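PDB 3KAE: possible protein of nuclear scaffold from Encephalitozoon cuniculi, which probably serves, as the Cdc27 subunit of the anaphase-promoting complex, as a scaffold whose N-terminal tetratricopeptide-repeat domain, the part present here, forms a homodimer. Local coordinates for residues C[42-47]-C[68-73]; C[79-84]-C[121-126]. One frame throughout, in Å; residues are numbered along the deposited sequence.

Contact 1: residues C[42-47]-C[68-73]; sequences VLYLNG and ESLCYK
In this tetratricopeptide-repeat (TPR) array, Y44 near the end of helix 36-45 reaches across to L70 and C71 on helix 62-74, joining two helices that have helix 49-57 between them in the chain. The nearest CA atoms, those of Y44 and C71, are 7.2 Å apart, and the long tyrosine side chain bridges between the helices to L70. With chi1 at 175° the ring extends away from its own backbone N, and CB points at the other helix. The leucine side chain runs roughly perpendicular to the tyrosine: L70 CD1 lies over one face of the ring, 3.9 Å from Y44 CZ, while L70 CB comes within 3.6 Å of Y44 CE1. Both leucine carbons are on the same side of the ring plane, CB displaced outward past CE1, so leucine backs one face. C71 approaches differently. Its SG stands at the ring edge, 5.2 Å from the centroid of the Y44 ring and 81° off the ring normal, a sulfur-aromatic contact in which the small, polarisable thiol fits beside the ring rather than over it.

Other aromatic rings add to this buried cluster: Y67 meets Y44 edge-to-face, and the ring of Y49 also packs against it. R16 of the second subunit packs on Y44, L45 and L70, placing the contact at the homodimer interface. C71 also touches L53 of helix 49-57, so the intervening helix shares the same apolar layer.

Just beyond Y44 the chain turns off in a Schellman motif. G47 is its C-prime residue, with a positive phi of 81° that a residue lacking a side chain adopts easily; E48 N pairs with L43 O, and G47 N donates to Y44 O at 2.8 Å.

Contact 2: residues C[79-84]-C[121-126]; sequences KKAIKS and GDLCTL
Apolar packing dominates: L123 of helix 113-126 inserts its side chain against A81 and I82 of helix 78-89. Its two methyls both reach A81, CD2 at 3.5 Å and CD1 at 3.8 Å from A81 CB. L123 CB, nearer the backbone, rests 3.5 Å from I82 CG1. I82 and L123 lie side by side, their side chains pointing opposite ways, and with chi1 at -64° CG1 of I82 is set beside its own backbone N, where it and CD1 run along L123 CB. Alanine suits its place because its single methyl lets the branched leucine come close, while isoleucine fills the flank.

The polar groups bond within their own helix or to other helices, not across this interface. G121 O accepts from T125 N and from T125 OG1, each at 3.0 Å, the two donors lying on opposite faces of the carbonyl plane; the threonine hydroxyl is thereby satisfied by its own helix. D122 OD1 takes hydrogen bonds with Y137 of helix 130-143 and S148 of helix 147-155, and C124 turns its side chain to helix 130-143.

The short helical segments approach to 9.6 Å and run roughly antiparallel, at 151°, with A81, I82 and L123 at the interface. Antiparallel helices packed through small and branched apolar side chains are characteristic of the TPR superhelix, although here a longer linker holding helix 101-104 separates the two.

Both contacts join helices of one TPR array, and helices 62-74 and 78-89, consecutive in the chain, couple them: S69 OG probably hydrogen-bonds to A81 O at 2.6 Å, and Y72 packs on K80 and A81. L123 of contact 2 also touches S69. Their chemistry differs with their place. Contact 1 is carried by a tyrosine ring, a leucine and a thiol; contact 2 by alanine, isoleucine and leucine. All three touching residues of contact 1 are buried, and it borders the dimer interface, with R16 of the second subunit packing on it. Contact 2 is buried too, but I82 is partly exposed and no other chain of the assembly touches its segments.

Contact 1: residues C[42-47]-C[68-73]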
# COMPACT_ATOMS: atom_id res chain seq x y z
N VAL C 42 5.39 6.75 -2.15
CA VAL C 42 5.27 6.54 -0.72
C VAL C 42 4.08 7.31 -0.16
O VAL C 42 3.37 6.83 0.73
CB VAL C 42 6.58 6.87 0.00
CG1 VAL C 42 6.41 6.75 1.50
CG2 VAL C 42 7.69 5.95 -0.48
N LEU C 43 3.82 8.48 -0.72
CA LEU C 43 2.66 9.27 -0.32
C LEU C 43 1.37 8.53 -0.73
O LEU C 43 0.38 8.50 0.02
CB LEU C 43 2.73 10.64 -1.00
CG LEU C 43 2.62 11.97 -0.24
CD1 LEU C 43 3.07 11.88 1.20
CD2 LEU C 43 3.44 13.05 -0.96
N TYR C 44 1.38 7.94 -1.93
CA TYR C 44 0.23 7.17 -2.40
C TYR C 44 0.01 6.00 -1.44
O TYR C 44 -1.08 5.81 -0.92
CB TYR C 44 0.43 6.66 -3.84
CG TYR C 44 -0.70 5.75 -4.28
CD1 TYR C 44 -1.86 6.27 -4.87
CD2 TYR C 44 -0.64 4.38 -4.07
CE1 TYR C 44 -2.90 5.46 -5.25
CE2 TYR C 44 -1.68 3.55 -4.47
CZ TYR C 44 -2.80 4.09 -5.05
OH TYR C 44 -3.84 3.29 -5.42
N LEU C 45 1.08 5.26 -1.16
CA LEU C 45 0.99 4.12 -0.27
C LEU C 45 0.44 4.49 1.10
O LEU C 45 -0.21 3.68 1.76
CB LEU C 45 2.33 3.42 -0.12
CG LEU C 45 2.83 2.72 -1.39
CD1 LEU C 45 4.30 2.29 -1.24
CD2 LEU C 45 1.92 1.52 -1.76
N ASN C 46 0.69 5.72 1.53
CA ASN C 46 0.26 6.15 2.85
C ASN C 46 -1.15 6.70 2.83
O ASN C 46 -1.64 7.24 3.82
CB ASN C 46 1.24 7.18 3.44
CG ASN C 46 1.03 7.40 4.92
OD1 ASN C 46 1.06 8.53 5.41
ND2 ASN C 46 0.79 6.31 5.64
N GLY C 47 -1.80 6.57 1.67
CA GLY C 47 -3.18 7.00 1.51
C GLY C 47 -3.35 8.49 1.27
O GLY C 47 -4.46 9.01 1.40
N GLU C 68 -0.74 9.25 -11.11
CA GLU C 68 -1.64 10.36 -11.17
C GLU C 68 -3.06 9.85 -11.34
O GLU C 68 -3.97 10.25 -10.59
CB GLU C 68 -1.24 11.26 -12.34
CG GLU C 68 -1.65 12.68 -12.16
CD GLU C 68 -1.12 13.56 -13.27
OE1 GLU C 68 0.12 13.76 -13.36
OE2 GLU C 68 -1.95 14.06 -14.04
N SER C 69 -3.25 8.96 -12.32
CA SER C 69 -4.54 8.32 -12.56
C SER C 69 -5.06 7.60 -11.32
O SER C 69 -6.22 7.72 -10.96
CB SER C 69 -4.45 7.35 -13.74
OG SER C 69 -5.75 7.04 -14.23
N LEU C 70 -4.18 6.87 -10.62
CA LEU C 70 -4.60 6.20 -9.39
C LEU C 70 -5.13 7.18 -8.35
O LEU C 70 -6.17 6.93 -7.73
CB LEU C 70 -3.48 5.37 -8.77
CG LEU C 70 -2.83 4.27 -9.60
CD1 LEU C 70 -1.72 3.59 -8.77
CD2 LEU C 70 -3.90 3.27 -10.07
N CYS C 71 -4.40 8.29 -8.15
CA CYS C 71 -4.76 9.29 -7.15
C CYS C 71 -6.07 9.93 -7.52
O CYS C 71 -6.94 10.11 -6.68
CB CYS C 71 -3.68 10.39 -7.00
SG CYS C 71 -2.09 9.84 -6.34
N TYR C 72 -6.21 10.27 -8.80
CA TYR C 72 -7.47 10.80 -9.32
C TYR C 72 -8.64 9.85 -9.13
O TYR C 72 -9.74 10.28 -8.81
CB TYR C 72 -7.33 11.19 -10.80
CG TYR C 72 -6.64 12.52 -11.01
CD1 TYR C 72 -6.98 13.63 -10.24
CD2 TYR C 72 -5.66 12.67 -11.98
CE1 TYR C 72 -6.34 14.86 -10.43
CE2 TYR C 72 -5.02 13.89 -12.17
CZ TYR C 72 -5.37 14.98 -11.39
OH TYR C 72 -4.74 16.18 -11.59
N LYS C 73 -8.39 8.56 -9.31
CA LYS C 73 -9.44 7.56 -9.15
C LYS C 73 -9.88 7.48 -7.68
O LYS C 73 -11.06 7.39 -7.38
CB LYS C 73 -8.98 6.20 -9.67
CG LYS C 73 -10.04 5.09 -9.61
CD LYS C 73 -9.49 3.78 -10.17
CE LYS C 73 -10.52 2.67 -10.09
NZ LYS C 73 -10.84 2.35 -8.67

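Contact 2: residues C[79-84]-C[121-126]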
# COMPACT_ATOMS: atom_id res chain seq x y z
N LYS C 79 -12.46 11.92 -14.90
CA LYS C 79 -12.11 12.54 -16.17
C LYS C 79 -10.61 12.77 -16.19
O LYS C 79 -9.95 12.59 -17.21
CB LYS C 79 -12.86 13.85 -16.36
N LYS C 80 -10.07 13.18 -15.04
CA LYS C 80 -8.65 13.43 -14.94
C LYS C 80 -7.87 12.12 -14.90
O LYS C 80 -6.84 12.00 -15.57
CB LYS C 80 -8.34 14.30 -13.72
CG LYS C 80 -8.80 15.74 -13.87
CD LYS C 80 -8.27 16.64 -12.75
CE LYS C 80 -8.65 18.10 -12.96
NZ LYS C 80 -10.03 18.43 -12.48
N ALA C 81 -8.38 11.14 -14.15
CA ALA C 81 -7.81 9.80 -14.15
C ALA C 81 -7.63 9.29 -15.57
O ALA C 81 -6.55 8.84 -15.94
CB ALA C 81 -8.67 8.85 -13.32
N ILE C 82 -8.71 9.37 -16.35
CA ILE C 82 -8.69 8.95 -17.74
C ILE C 82 -7.67 9.74 -18.56
O ILE C 82 -6.84 9.18 -19.28
CB ILE C 82 -10.07 9.12 -18.38
CG1 ILE C 82 -11.07 8.19 -17.68
CG2 ILE C 82 -10.00 8.88 -19.89
CD1 ILE C 82 -12.49 8.23 -18.27
N LYS C 83 -7.74 11.06 -18.48
CA LYS C 83 -6.81 11.91 -19.21
C LYS C 83 -5.36 11.52 -18.92
O LYS C 83 -4.53 11.47 -19.82
CB LYS C 83 -7.05 13.38 -18.89
N SER C 84 -5.07 11.23 -17.66
CA SER C 84 -3.70 10.91 -17.26
C SER C 84 -3.22 9.64 -17.95
O SER C 84 -2.08 9.58 -18.41
CB SER C 84 -3.58 10.75 -15.73
OG SER C 84 -3.65 12.01 -15.08
N GLY C 121 -10.76 0.66 -18.30
CA GLY C 121 -12.05 0.01 -18.33
C GLY C 121 -12.85 0.42 -17.11
O GLY C 121 -14.02 0.78 -17.22
N ASP C 122 -12.20 0.36 -15.95
CA ASP C 122 -12.82 0.76 -14.68
C ASP C 122 -13.29 2.21 -14.71
O ASP C 122 -14.41 2.52 -14.30
CB ASP C 122 -11.84 0.57 -13.52
CG ASP C 122 -11.53 -0.89 -13.25
OD1 ASP C 122 -12.26 -1.76 -13.79
OD2 ASP C 122 -10.56 -1.18 -12.51
N LEU C 123 -12.42 3.08 -15.21
CA LEU C 123 -12.73 4.50 -15.31
C LEU C 123 -13.92 4.78 -16.23
O LEU C 123 -14.82 5.53 -15.83
CB LEU C 123 -11.49 5.31 -15.73
CG LEU C 123 -10.31 5.17 -14.73
CD1 LEU C 123 -8.99 5.64 -15.34
CD2 LEU C 123 -10.59 5.88 -13.41
N CYS C 124 -13.92 4.21 -17.44
CA CYS C 124 -15.06 4.37 -18.38
C CYS C 124 -16.33 3.91 -17.72
O CYS C 124 -17.32 4.61 -17.73
CB CYS C 124 -14.88 3.58 -19.68
SG CYS C 124 -13.58 4.21 -20.74
N THR C 125 -16.27 2.72 -17.11
CA THR C 125 -17.40 2.17 -16.39
C THR C 125 -17.90 3.08 -15.27
O THR C 125 -19.07 3.43 -15.23
CB THR C 125 -17.07 0.80 -15.80
OG1 THR C 125 -16.84 -0.14 -16.86
CG2 THR C 125 -18.21 0.32 -14.92
N LEU C 126 -17.00 3.45 -14.36
CA LEU C 126 -17.38 4.28 -13.23
C LEU C 126 -17.90 5.62 -13.72
O LEU C 126 -18.66 6.31 -13.02
CB LEU C 126 -16.18 4.50 -12.32
CG LEU C 126 -15.76 3.32 -11.46
CD1 LEU C 126 -14.31 3.48 -11.01
CD2 LEU C 126 -16.70 3.21 -10.27